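ATP-dependent DNA helicase (PDB 5V9X) couples ATP hydrolysis to 3'-to-5' movement along single-stranded DNA and unwinds RNA:DNA hybrids, as a member of the Lhr helicase family. Local coordinates at residues A[226-231]-A[449-454]; A[349-354]-A[375-380]; A[557-562]-A[800-805]; A[694-699]-A[739-744]; A[778-783]-A[822-827]. All blocks are in the same frame, centred on the assembly; numbering follows the deposited sequence.

Contact 1: A[226-231]-A[449-454]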
# COMPACT_ATOMS: atom_id res chain seq x y z
N SER A 226 14.00 1.54 -5.23
CA SER A 226 12.95 2.35 -4.62
C SER A 226 13.51 3.72 -4.28
O SER A 226 14.65 3.84 -3.84
CB SER A 226 12.38 1.69 -3.36
OG SER A 226 11.41 2.52 -2.76
N ALA A 227 12.68 4.75 -4.47
CA ALA A 227 13.00 6.10 -4.05
C ALA A 227 12.62 6.37 -2.60
O ALA A 227 12.98 7.42 -2.06
CB ALA A 227 12.30 7.11 -4.95
N THR A 228 11.89 5.45 -1.96
CA THR A 228 11.33 5.66 -0.62
C THR A 228 11.63 4.42 0.23
O THR A 228 10.80 3.52 0.36
CB THR A 228 9.83 5.93 -0.71
OG1 THR A 228 9.20 4.89 -1.48
CG2 THR A 228 9.57 7.27 -1.39
N VAL A 229 12.83 4.39 0.81
CA VAL A 229 13.30 3.26 1.59
C VAL A 229 13.61 3.73 3.00
O VAL A 229 14.47 4.60 3.20
CB VAL A 229 14.54 2.60 0.97
CG1 VAL A 229 15.01 1.43 1.83
CG2 VAL A 229 14.25 2.14 -0.44
N ARG A 230 12.91 3.16 3.98
CA ARG A 230 13.18 3.43 5.39
C ARG A 230 12.57 2.33 6.25
O ARG A 230 11.35 2.12 6.23
CB ARG A 230 12.62 4.80 5.79
CG ARG A 230 12.54 5.00 7.29
CD ARG A 230 12.23 6.44 7.64
NE ARG A 230 11.77 6.58 9.02
CZ ARG A 230 11.73 7.73 9.68
NH1 ARG A 230 12.13 8.85 9.09
NH2 ARG A 230 11.29 7.76 10.93
N PRO A 231 13.38 1.59 7.02
CA PRO A 231 14.84 1.74 7.10
C PRO A 231 15.55 0.98 5.98
O PRO A 231 15.04 -0.04 5.53
CB PRO A 231 15.19 1.14 8.47
CG PRO A 231 13.89 0.55 9.02
CD PRO A 231 12.91 0.51 7.89
N GLY A 449 11.36 14.61 3.26
CA GLY A 449 11.59 13.20 3.07
C GLY A 449 11.31 12.33 4.27
O GLY A 449 11.93 11.27 4.42
N ASP A 450 10.39 12.75 5.14
CA ASP A 450 10.06 12.00 6.35
C ASP A 450 8.98 10.98 6.02
O ASP A 450 7.78 11.21 6.21
CB ASP A 450 9.61 12.95 7.46
CG ASP A 450 10.78 13.66 8.13
OD1 ASP A 450 11.70 12.97 8.60
OD2 ASP A 450 10.77 14.91 8.18
N ILE A 451 9.42 9.82 5.53
CA ILE A 451 8.50 8.74 5.19
C ILE A 451 8.37 7.78 6.36
O ILE A 451 9.04 7.93 7.39
CB ILE A 451 8.95 8.00 3.92
CG1 ILE A 451 10.35 7.41 4.10
CG2 ILE A 451 8.91 8.94 2.71
CD1 ILE A 451 10.82 6.61 2.91
N GLU A 452 7.51 6.78 6.21
CA GLU A 452 7.20 5.86 7.29
C GLU A 452 8.27 4.77 7.40
O GLU A 452 8.90 4.39 6.41
CB GLU A 452 5.84 5.21 7.07
CG GLU A 452 4.78 6.15 6.49
CD GLU A 452 4.87 6.28 4.98
OE1 GLU A 452 5.08 5.25 4.30
OE2 GLU A 452 4.73 7.41 4.46
N THR A 453 8.47 4.28 8.62
CA THR A 453 9.36 3.15 8.85
C THR A 453 8.61 1.85 8.57
O THR A 453 7.54 1.61 9.13
CB THR A 453 9.89 3.16 10.28
OG1 THR A 453 10.93 4.15 10.40
CG2 THR A 453 10.46 1.80 10.66
N LEU A 454 9.18 1.02 7.70
CA LEU A 454 8.55 -0.23 7.31
C LEU A 454 9.10 -1.37 8.16
O LEU A 454 10.26 -1.36 8.59
CB LEU A 454 8.78 -0.51 5.83
CG LEU A 454 8.30 0.58 4.87
CD1 LEU A 454 8.61 0.21 3.42
CD2 LEU A 454 6.81 0.86 5.05
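T228 closes the Ser-Ala-Thr sequence that follows strand 221-226, corresponding to motif III of superfamily 2 helicases, and I451 of 449-454 packs on it near the ATP site. The end of the isoleucine does the touching: with CG1 between the backbone N and the carbonyl carbon (chi1 59°), CD1 reaches T228 C at 3.6 Å and V229 N at 3.7 Å. R230 carries the polar part of the contact. Its side chain runs extended from CG to NE, and NE gives T453 OG1 a practically linear bond of 2.9 Å, the hydroxyl lying in the guanidinium plane. I451 O sits over one face, offset toward its rim, 3.3 Å above the plane and not hydrogen-bonded to NE. The in-plane T453 bond and the salt bridge from NH2 to E628 together restrain the guanidinium. S226 OG accepts from T228 N at 3.1 Å, an ST turn within the motif III loop, and T228 OG1 bonds Q411 of helix 406-413. On the other side, G449 is the C-prime residue of a Schellman motif that ends helix 433-448, just before D450 and I451. Farther along, L454 N donates to R230 O at 2.8 Å, in the carbonyl plane and on a lone pair. The R230-P231 peptide is cis, and P231, the N-cap residue of helix 232-240, brings CD to 3.3 Å from L454 O.

Contact 2: A[349-354]-A[375-380]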
# COMPACT_ATOMS: atom_id res chain seq x y z
N PRO A 349 -11.39 14.67 -29.08
CA PRO A 349 -10.92 13.77 -28.02
C PRO A 349 -11.36 14.24 -26.64
O PRO A 349 -11.43 15.44 -26.37
CB PRO A 349 -9.40 13.81 -28.16
CG PRO A 349 -9.15 14.32 -29.55
CD PRO A 349 -10.28 15.26 -29.83
N LEU A 350 -11.67 13.28 -25.78
CA LEU A 350 -11.95 13.60 -24.38
C LEU A 350 -10.72 14.22 -23.74
O LEU A 350 -9.59 13.81 -24.01
CB LEU A 350 -12.37 12.34 -23.63
CG LEU A 350 -13.68 11.67 -24.03
CD1 LEU A 350 -13.80 10.30 -23.40
CD2 LEU A 350 -14.86 12.55 -23.63
N LEU A 351 -10.94 15.22 -22.89
CA LEU A 351 -9.82 15.83 -22.19
C LEU A 351 -9.16 14.85 -21.23
O LEU A 351 -7.93 14.80 -21.13
CB LEU A 351 -10.28 17.08 -21.43
CG LEU A 351 -9.15 17.81 -20.70
CD1 LEU A 351 -8.30 18.60 -21.69
CD2 LEU A 351 -9.69 18.72 -19.60
N ALA A 352 -9.96 14.04 -20.54
CA ALA A 352 -9.46 13.12 -19.53
C ALA A 352 -10.03 11.72 -19.77
O ALA A 352 -11.08 11.55 -20.39
CB ALA A 352 -9.82 13.59 -18.12
N ARG A 353 -9.30 10.73 -19.28
CA ARG A 353 -9.74 9.34 -19.34
C ARG A 353 -9.28 8.61 -18.08
O ARG A 353 -8.28 8.99 -17.46
CB ARG A 353 -9.22 8.63 -20.60
CG ARG A 353 -10.10 8.83 -21.82
CD ARG A 353 -9.76 7.83 -22.91
NE ARG A 353 -8.52 8.18 -23.60
CZ ARG A 353 -7.79 7.32 -24.29
NH1 ARG A 353 -8.16 6.04 -24.36
NH2 ARG A 353 -6.68 7.72 -24.90
N ALA A 354 -10.01 7.57 -17.73
CA ALA A 354 -9.78 6.85 -16.48
C ALA A 354 -8.76 5.72 -16.67
O ALA A 354 -8.65 5.13 -17.74
CB ALA A 354 -11.09 6.27 -15.94
N ARG A 375 -0.50 12.50 -26.46
CA ARG A 375 -1.80 12.73 -27.09
C ARG A 375 -2.88 12.98 -26.05
O ARG A 375 -3.80 13.79 -26.27
CB ARG A 375 -2.18 11.53 -27.96
CG ARG A 375 -1.30 11.32 -29.18
CD ARG A 375 -1.84 12.07 -30.38
NE ARG A 375 -1.04 11.82 -31.58
CZ ARG A 375 -1.18 12.48 -32.72
NH1 ARG A 375 -2.10 13.43 -32.84
NH2 ARG A 375 -0.40 12.19 -33.76
N LEU A 376 -2.80 12.31 -24.91
CA LEU A 376 -3.78 12.43 -23.84
C LEU A 376 -3.28 13.46 -22.83
O LEU A 376 -2.19 13.32 -22.27
CB LEU A 376 -4.00 11.08 -23.17
CG LEU A 376 -5.02 11.01 -22.03
CD1 LEU A 376 -6.43 11.30 -22.55
CD2 LEU A 376 -4.96 9.65 -21.35
N ARG A 377 -4.09 14.49 -22.59
CA ARG A 377 -3.67 15.61 -21.75
C ARG A 377 -3.93 15.38 -20.27
O ARG A 377 -3.29 16.04 -19.44
CB ARG A 377 -4.37 16.89 -22.19
CG ARG A 377 -4.02 17.32 -23.61
CD ARG A 377 -4.34 18.78 -23.82
NE ARG A 377 -3.49 19.64 -23.00
CZ ARG A 377 -3.70 20.94 -22.83
NH1 ARG A 377 -4.72 21.53 -23.43
NH2 ARG A 377 -2.88 21.65 -22.06
N ALA A 378 -4.83 14.47 -19.92
CA ALA A 378 -5.11 14.18 -18.52
C ALA A 378 -5.56 12.73 -18.39
O ALA A 378 -6.30 12.22 -19.23
CB ALA A 378 -6.18 15.12 -17.95
N VAL A 379 -5.09 12.08 -17.33
CA VAL A 379 -5.55 10.75 -16.94
C VAL A 379 -5.88 10.78 -15.46
O VAL A 379 -5.08 11.28 -14.66
CB VAL A 379 -4.52 9.66 -17.27
CG1 VAL A 379 -3.13 10.06 -16.79
CG2 VAL A 379 -4.93 8.33 -16.64
N VAL A 380 -7.05 10.28 -15.10
CA VAL A 380 -7.48 10.19 -13.71
C VAL A 380 -7.27 8.76 -13.25
O VAL A 380 -8.02 7.86 -13.65
CB VAL A 380 -8.94 10.63 -13.54
CG1 VAL A 380 -9.31 10.70 -12.07
CG2 VAL A 380 -9.19 11.96 -14.23
O HOH W 1 -6.60 14.42 -24.26
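R353 O takes the sound backbone bond between the two segments: V380 N donates to it at 3.0 Å, with the donor tilted 28° from the carbonyl plane. V380 also bonds the backbone of H355. V379 CG2 packs 3.5 Å from R353 O. One step back, R353 N reaches A378 O at 3.4 Å in a weak bond, and A352 CA-H also points at A378 O. A352 N is satisfied outside the pair, by the side-chain oxygen of N311 in helix 300-318. Where the strands begin, a water bridges the segments, donating to L350 O at 3.1 Å and accepting from R377 N at 3.0 Å. On its other edge the inner strand bonds strand 292-296, V379 pairing with the backbones of S293 and V295. L376 O is taken by S292 OG, and R377 sends its guanidinium to the carbonyls of H290 and E288. The R353 side chain bends at chi3 (-76°), bringing NE past L376 CD1 at 3.9 Å, the methyl at the guanidinium edge; NH2 then salt-bridges D370. Parallel strands 352-355, at the sheet edge, and 378-381 are joined through helix 361-372 as a beta-alpha-beta crossover, typical of the second RecA-like domain of superfamily 2 helicases.

Contact 3: A[557-562]-A[800-805]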
# COMPACT_ATOMS: atom_id res chain seq x y z
N VAL A 557 -26.58 -2.56 1.43
CA VAL A 557 -27.55 -3.10 2.37
C VAL A 557 -26.95 -4.41 2.88
O VAL A 557 -25.97 -4.38 3.63
CB VAL A 557 -28.96 -3.26 1.76
CG1 VAL A 557 -29.97 -3.62 2.82
CG2 VAL A 557 -29.37 -1.95 1.10
N TYR A 558 -27.48 -5.57 2.48
CA TYR A 558 -27.09 -6.83 3.12
C TYR A 558 -26.79 -7.92 2.09
O TYR A 558 -27.64 -8.26 1.27
CB TYR A 558 -28.17 -7.29 4.09
CG TYR A 558 -28.49 -6.22 5.12
CD1 TYR A 558 -29.80 -5.84 5.37
CD2 TYR A 558 -27.48 -5.59 5.82
CE1 TYR A 558 -30.08 -4.85 6.30
CE2 TYR A 558 -27.74 -4.61 6.74
CZ TYR A 558 -29.05 -4.24 6.98
OH TYR A 558 -29.31 -3.26 7.91
N LEU A 559 -25.56 -8.45 2.16
CA LEU A 559 -25.15 -9.67 1.48
C LEU A 559 -24.55 -10.59 2.53
O LEU A 559 -23.74 -10.14 3.35
CB LEU A 559 -24.15 -9.38 0.36
CG LEU A 559 -23.73 -10.57 -0.51
CD1 LEU A 559 -24.95 -11.12 -1.24
CD2 LEU A 559 -22.65 -10.17 -1.50
N ALA A 560 -24.90 -11.87 2.54
CA ALA A 560 -24.58 -12.63 3.73
C ALA A 560 -25.43 -11.84 4.76
O ALA A 560 -24.97 -11.47 5.83
CB ALA A 560 -23.11 -12.51 4.04
N SER A 561 -26.71 -11.68 4.41
CA SER A 561 -27.75 -10.86 5.06
C SER A 561 -28.24 -11.11 6.47
O SER A 561 -28.07 -12.19 7.02
CB SER A 561 -28.96 -10.81 4.13
OG SER A 561 -28.60 -10.34 2.85
N GLU A 562 -28.82 -10.06 7.05
CA GLU A 562 -29.31 -10.03 8.42
C GLU A 562 -30.51 -9.10 8.53
O GLU A 562 -30.72 -8.48 9.59
CB GLU A 562 -28.21 -9.57 9.38
CG GLU A 562 -27.64 -8.22 9.00
CD GLU A 562 -26.61 -7.70 9.98
OE1 GLU A 562 -26.34 -8.39 10.98
OE2 GLU A 562 -26.07 -6.60 9.74
N PRO A 800 -17.58 -16.72 -3.57
CA PRO A 800 -18.07 -15.36 -3.36
C PRO A 800 -17.94 -14.93 -1.91
O PRO A 800 -17.78 -15.75 -1.00
CB PRO A 800 -19.55 -15.44 -3.79
CG PRO A 800 -19.88 -16.90 -3.72
CD PRO A 800 -18.63 -17.62 -4.08
N LEU A 801 -18.00 -13.62 -1.70
CA LEU A 801 -17.71 -13.08 -0.37
C LEU A 801 -18.74 -13.54 0.66
O LEU A 801 -18.38 -13.81 1.81
CB LEU A 801 -17.65 -11.55 -0.44
CG LEU A 801 -16.82 -10.87 0.65
CD1 LEU A 801 -15.45 -11.51 0.76
CD2 LEU A 801 -16.69 -9.40 0.33
N TRP A 802 -20.01 -13.64 0.26
CA TRP A 802 -21.02 -14.14 1.18
C TRP A 802 -20.71 -15.57 1.63
O TRP A 802 -21.06 -15.96 2.75
CB TRP A 802 -22.41 -14.08 0.54
CG TRP A 802 -22.62 -15.06 -0.58
CD1 TRP A 802 -22.47 -14.81 -1.92
CD2 TRP A 802 -23.02 -16.43 -0.47
NE1 TRP A 802 -22.75 -15.95 -2.64
CE2 TRP A 802 -23.09 -16.96 -1.78
CE3 TRP A 802 -23.33 -17.27 0.61
CZ2 TRP A 802 -23.46 -18.28 -2.04
CZ3 TRP A 802 -23.69 -18.58 0.35
CH2 TRP A 802 -23.75 -19.07 -0.96
N HIS A 803 -20.07 -16.35 0.76
CA HIS A 803 -19.78 -17.75 1.07
C HIS A 803 -18.52 -17.89 1.91
O HIS A 803 -18.45 -18.75 2.79
CB HIS A 803 -19.67 -18.55 -0.22
CG HIS A 803 -19.54 -20.03 -0.00
ND1 HIS A 803 -18.42 -20.74 -0.39
CD2 HIS A 803 -20.38 -20.93 0.56
CE1 HIS A 803 -18.59 -22.01 -0.08
NE2 HIS A 803 -19.76 -22.15 0.50
N GLN A 804 -17.50 -17.07 1.63
CA GLN A 804 -16.34 -17.01 2.51
C GLN A 804 -16.77 -16.69 3.93
O GLN A 804 -16.37 -17.37 4.88
CB GLN A 804 -15.33 -15.98 2.00
CG GLN A 804 -14.47 -16.44 0.84
CD GLN A 804 -13.34 -15.47 0.53
OE1 GLN A 804 -13.11 -14.51 1.27
NE2 GLN A 804 -12.64 -15.71 -0.57
N ARG A 805 -17.60 -15.66 4.09
CA ARG A 805 -18.05 -15.25 5.42
C ARG A 805 -18.79 -16.39 6.13
O ARG A 805 -18.51 -16.68 7.30
CB ARG A 805 -18.95 -14.03 5.31
CG ARG A 805 -18.23 -12.78 4.85
CD ARG A 805 -19.20 -11.81 4.22
NE ARG A 805 -18.56 -10.52 3.96
CZ ARG A 805 -19.08 -9.59 3.17
NH1 ARG A 805 -20.23 -9.81 2.55
NH2 ARG A 805 -18.44 -8.45 2.99
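W802 CB meets both L559 CG and A560 CB at 3.9 Å in this small apolar contact. A560 CB also meets R805 CD at 4.0 Å, so the alanine methyl rests against residues about one helical turn apart, W802 and R805. L559 reaches across with CG anti to its backbone N (chi1 -175°), and its CD1 approaches the indole obliquely. The indole itself swings away from the loop (W802 chi1 70°) and is backed by H803 CB, 3.8 Å above the ring and over its centre. R805 NH1 comes within 3.6 Å of L559 O, but no hydrogen bond crosses between the segments. The contact thus lays a loop of the winged-helix region against the first turn of helix 801-815 in the DEAD/H-associated region. That turn starts at P800, the N-cap residue, whose carbonyl oxygen accepts from both H803 N and Q804 N. On the loop side, the backbone of A560 has positive phi, and S561 OG donates to Y558 O at 2.8 Å from above the carbonyl plane. Farther out, R805 is held by a salt bridge from NH2 to E574 and by L801 CG, which lies 3.6 Å above the centre of its guanidinium.

Contact 4: A[694-699]-A[739-744]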
# COMPACT_ATOMS: atom_id res chain seq x y z
N LEU A 694 -31.31 14.60 20.88
CA LEU A 694 -32.18 13.67 21.57
C LEU A 694 -31.84 13.53 23.05
O LEU A 694 -32.34 12.63 23.71
CB LEU A 694 -32.13 12.30 20.89
CG LEU A 694 -32.72 12.20 19.48
CD1 LEU A 694 -31.78 12.74 18.40
CD2 LEU A 694 -33.10 10.77 19.17
N GLY A 695 -30.98 14.41 23.57
CA GLY A 695 -30.63 14.42 24.97
C GLY A 695 -29.52 13.48 25.37
O GLY A 695 -29.15 13.45 26.56
N ASP A 696 -28.95 12.73 24.44
CA ASP A 696 -27.95 11.72 24.76
C ASP A 696 -26.55 12.32 24.75
O ASP A 696 -26.23 13.17 23.91
CB ASP A 696 -28.03 10.56 23.76
CG ASP A 696 -29.44 10.04 23.59
OD1 ASP A 696 -30.26 10.21 24.52
OD2 ASP A 696 -29.74 9.47 22.52
N TRP A 697 -25.73 11.88 25.70
CA TRP A 697 -24.37 12.39 25.81
C TRP A 697 -23.49 11.86 24.69
O TRP A 697 -23.72 10.78 24.14
CB TRP A 697 -23.76 12.00 27.16
CG TRP A 697 -24.18 12.88 28.30
CD1 TRP A 697 -24.87 12.51 29.41
CD2 TRP A 697 -23.93 14.28 28.43
NE1 TRP A 697 -25.06 13.59 30.23
CE2 TRP A 697 -24.49 14.70 29.65
CE3 TRP A 697 -23.28 15.23 27.64
CZ2 TRP A 697 -24.43 16.01 30.10
CZ3 TRP A 697 -23.21 16.54 28.08
CH2 TRP A 697 -23.78 16.92 29.30
N ARG A 698 -22.47 12.64 24.35
CA ARG A 698 -21.46 12.24 23.37
C ARG A 698 -20.11 12.77 23.83
O ARG A 698 -19.91 13.98 23.92
CB ARG A 698 -21.80 12.76 21.97
CG ARG A 698 -22.40 11.70 21.07
CD ARG A 698 -22.70 12.23 19.68
NE ARG A 698 -23.15 11.16 18.79
CZ ARG A 698 -24.39 10.67 18.79
NH1 ARG A 698 -25.30 11.15 19.63
NH2 ARG A 698 -24.72 9.70 17.95
N VAL A 699 -19.19 11.85 24.11
CA VAL A 699 -17.86 12.19 24.61
C VAL A 699 -16.85 11.80 23.54
O VAL A 699 -16.73 10.62 23.18
CB VAL A 699 -17.56 11.48 25.94
CG1 VAL A 699 -16.25 11.98 26.51
CG2 VAL A 699 -18.69 11.70 26.92
N ILE A 739 -15.12 8.21 19.28
CA ILE A 739 -16.45 8.73 19.57
C ILE A 739 -17.16 7.76 20.51
O ILE A 739 -17.26 6.57 20.22
CB ILE A 739 -17.27 8.93 18.28
CG1 ILE A 739 -16.51 9.82 17.29
CG2 ILE A 739 -18.63 9.54 18.60
CD1 ILE A 739 -17.20 9.97 15.95
N VAL A 740 -17.67 8.29 21.62
CA VAL A 740 -18.45 7.53 22.59
C VAL A 740 -19.81 8.19 22.73
O VAL A 740 -19.92 9.42 22.71
CB VAL A 740 -17.73 7.46 23.96
CG1 VAL A 740 -18.58 6.71 24.98
CG2 VAL A 740 -16.37 6.79 23.81
N ARG A 741 -20.85 7.37 22.86
CA ARG A 741 -22.21 7.86 23.07
C ARG A 741 -22.80 7.17 24.29
O ARG A 741 -22.75 5.94 24.41
CB ARG A 741 -23.09 7.62 21.84
CG ARG A 741 -24.57 7.87 22.08
CD ARG A 741 -25.36 7.89 20.79
NE ARG A 741 -26.59 7.10 20.89
CZ ARG A 741 -26.77 5.92 20.30
NH1 ARG A 741 -25.80 5.40 19.56
NH2 ARG A 741 -27.91 5.27 20.45
N LEU A 742 -23.37 7.96 25.20
CA LEU A 742 -23.97 7.45 26.42
C LEU A 742 -25.33 8.11 26.61
O LEU A 742 -25.45 9.34 26.49
CB LEU A 742 -23.08 7.72 27.65
CG LEU A 742 -21.58 7.46 27.57
CD1 LEU A 742 -20.83 8.67 27.04
CD2 LEU A 742 -21.03 7.04 28.93
N PRO A 743 -26.39 7.34 26.88
CA PRO A 743 -27.68 7.96 27.21
C PRO A 743 -27.57 8.78 28.48
O PRO A 743 -26.78 8.47 29.38
CB PRO A 743 -28.61 6.76 27.38
CG PRO A 743 -27.71 5.60 27.67
CD PRO A 743 -26.45 5.87 26.91
N ASP A 744 -28.36 9.85 28.54
CA ASP A 744 -28.26 10.80 29.64
C ASP A 744 -28.48 10.11 30.98
O ASP A 744 -29.38 9.28 31.13
CB ASP A 744 -29.28 11.93 29.46
CG ASP A 744 -28.99 13.12 30.34
OD1 ASP A 744 -28.26 14.03 29.88
OD2 ASP A 744 -29.47 13.15 31.49
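V699 N donates to V740 O at 2.9 Å, and V740 N answers to V699 O at 3.0 Å, closing one hydrogen-bonded antiparallel pair. W697 with L742 makes the next: L742 N donates to W697 O at 3.0 Å from well above the carbonyl plane, whereas the return bond from W697 N is bent and weak. Between them R698 faces R741 as a non-hydrogen-bonded pair. Their side chains run alongside each other in the same direction, guanidinium planes 16° apart, with R741 CD over the face of the R698 group, 3.4 Å from R698 NH2. The two charges are probably eased by separate acids, D692 salt-bridged to R698 and E729 to R741. The strands are inner neighbours in the mixed five-stranded sheet of the DEAD/H-associated region, flanked by 684-691 beside 697-702 and by 732-734 beside 737-742. On the face opposite the arginines, V699 CG2 meets L742 CD1 at 3.7 Å and W697 CB lies by L742 CB. The indole heads for the strand end, where the D744 carboxylate, turned 17° from the ring plane, stands with OD1 3.2 Å from W697 NE1, too poorly angled for a hydrogen bond. D744 CB touches G695 O at 3.3 Å, in the turn where G695 adopts positive phi.

Contact 5: A[778-783]-A[822-827]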
# COMPACT_ATOMS: atom_id res chain seq x y z
N SER A 778 -13.11 -10.34 10.61
CA SER A 778 -12.75 -10.10 9.21
C SER A 778 -11.38 -10.70 8.89
O SER A 778 -11.22 -11.38 7.87
CB SER A 778 -12.76 -8.60 8.91
OG SER A 778 -14.08 -8.08 8.98
N ARG A 779 -10.39 -10.44 9.74
CA ARG A 779 -9.05 -10.93 9.46
C ARG A 779 -8.93 -12.44 9.65
O ARG A 779 -8.03 -13.05 9.07
CB ARG A 779 -8.03 -10.20 10.33
CG ARG A 779 -8.00 -8.69 10.09
CD ARG A 779 -7.74 -8.36 8.62
NE ARG A 779 -7.93 -6.94 8.33
CZ ARG A 779 -6.94 -6.06 8.20
NH1 ARG A 779 -5.68 -6.45 8.34
NH2 ARG A 779 -7.21 -4.79 7.93
N PHE A 780 -9.82 -13.06 10.43
CA PHE A 780 -9.87 -14.52 10.46
C PHE A 780 -10.39 -15.08 9.15
O PHE A 780 -9.94 -16.13 8.69
CB PHE A 780 -10.73 -15.00 11.63
CG PHE A 780 -10.82 -16.50 11.73
CD1 PHE A 780 -9.91 -17.22 12.49
CD2 PHE A 780 -11.83 -17.20 11.08
CE1 PHE A 780 -9.99 -18.60 12.59
CE2 PHE A 780 -11.91 -18.58 11.17
CZ PHE A 780 -11.00 -19.28 11.93
N ARG A 781 -11.36 -14.39 8.53
CA ARG A 781 -11.87 -14.83 7.24
C ARG A 781 -10.81 -14.70 6.15
O ARG A 781 -10.56 -15.65 5.40
CB ARG A 781 -13.12 -14.02 6.86
CG ARG A 781 -13.56 -14.22 5.42
CD ARG A 781 -14.65 -13.25 5.02
NE ARG A 781 -14.26 -11.85 5.24
CZ ARG A 781 -13.46 -11.17 4.43
NH1 ARG A 781 -12.94 -11.74 3.36
NH2 ARG A 781 -13.16 -9.90 4.71
N GLU A 782 -10.18 -13.53 6.05
CA GLU A 782 -9.14 -13.33 5.05
C GLU A 782 -7.98 -14.31 5.24
O GLU A 782 -7.40 -14.80 4.26
CB GLU A 782 -8.63 -11.88 5.09
CG GLU A 782 -9.69 -10.82 4.80
CD GLU A 782 -9.16 -9.41 4.98
OE1 GLU A 782 -7.98 -9.25 5.37
OE2 GLU A 782 -9.92 -8.44 4.73
N CYS A 783 -7.64 -14.61 6.50
CA CYS A 783 -6.57 -15.56 6.76
C CYS A 783 -6.97 -16.98 6.36
O CYS A 783 -6.20 -17.69 5.70
CB CYS A 783 -6.17 -15.52 8.24
SG CYS A 783 -5.10 -14.13 8.68
N PRO A 822 -3.85 -22.69 14.15
CA PRO A 822 -2.93 -21.76 13.46
C PRO A 822 -3.62 -20.58 12.79
O PRO A 822 -3.00 -19.51 12.68
CB PRO A 822 -2.24 -22.66 12.44
CG PRO A 822 -2.25 -24.01 13.07
CD PRO A 822 -3.56 -24.10 13.81
N ILE A 823 -4.86 -20.72 12.34
CA ILE A 823 -5.55 -19.58 11.74
C ILE A 823 -5.93 -18.57 12.81
O ILE A 823 -5.82 -17.35 12.61
CB ILE A 823 -6.77 -20.04 10.93
CG1 ILE A 823 -6.33 -21.07 9.88
CG2 ILE A 823 -7.42 -18.86 10.23
CD1 ILE A 823 -5.29 -20.55 8.93
N VAL A 824 -6.39 -19.04 13.97
CA VAL A 824 -6.66 -18.14 15.09
C VAL A 824 -5.39 -17.42 15.51
O VAL A 824 -5.39 -16.21 15.73
CB VAL A 824 -7.30 -18.91 16.26
CG1 VAL A 824 -7.46 -18.00 17.47
CG2 VAL A 824 -8.63 -19.50 15.85
N LEU A 825 -4.29 -18.17 15.63
CA LEU A 825 -3.01 -17.56 16.01
C LEU A 825 -2.61 -16.47 15.03
O LEU A 825 -2.19 -15.38 15.43
CB LEU A 825 -1.92 -18.64 16.07
CG LEU A 825 -2.08 -19.78 17.07
CD1 LEU A 825 -0.93 -20.77 16.92
CD2 LEU A 825 -2.15 -19.26 18.50
N GLU A 826 -2.74 -16.74 13.73
CA GLU A 826 -2.30 -15.78 12.72
C GLU A 826 -3.23 -14.57 12.65
O GLU A 826 -2.78 -13.44 12.47
CB GLU A 826 -2.18 -16.45 11.36
CG GLU A 826 -1.83 -15.51 10.22
CD GLU A 826 -0.59 -14.68 10.49
OE1 GLU A 826 0.33 -15.16 11.19
OE2 GLU A 826 -0.52 -13.54 9.98
N ALA A 827 -4.54 -14.80 12.79
CA ALA A 827 -5.48 -13.69 12.83
C ALA A 827 -5.17 -12.75 13.99
O ALA A 827 -5.16 -11.52 13.83
CB ALA A 827 -6.92 -14.21 12.93
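F780 and I823 make a CH-pi contact: I823 CG2 stands over the ring face, 4.0 Å from the centroid and 30° off its normal. With CG anti to the backbone N (chi1 -180°), the phenyl reaches over to the other helix, and its CE1 also touches V824 CG2 at 3.6 Å. The remaining apolar contacts involve small groups. A827 CB sits by F780 CA at 3.9 Å, near the ring plane at its edge, and C783 lays SG against the aliphatic CG of E826 at 3.9 Å while its CB meets I823 CG2. No hydrogen bond joins the two segments. Charged groups sit round the apolar patch: R779 salt-bridges E830 farther along helix 822-835, E826 pairs with R829, and R781 NH2 with E782 OE2 at 3.6 Å within its own helix. The helices cross at 125°, their segment axes 8.9 Å apart. Helix 801-815, between them in sequence, packs L812 on F780 and A815 on V824, so three successive helices share this buried apolar core.

Contacts 2 and 5 are buried, whereas 1, 3 and 4 are partly exposed. Contacts 2 and 4 both pair neighbouring strands, parallel at the edge of a RecA-like sheet in one and antiparallel inside a mixed sheet in the other. Contact 5 is apolar between its segments, with the R779-E830 salt bridge joining the same helices beside it; contact 3 also lacks hydrogen bonds across it, while contact 1 is bonded through R230, by its side chain and its carbonyl. Contacts 3 and 5 touch, and E574 salt-bridges both R805 and R781. Contact 1, nearest the nucleotide, joins the DEAD/DEAH-box region to the winged-helix region, contact 3 the winged-helix region to the DEAD/H-associated region.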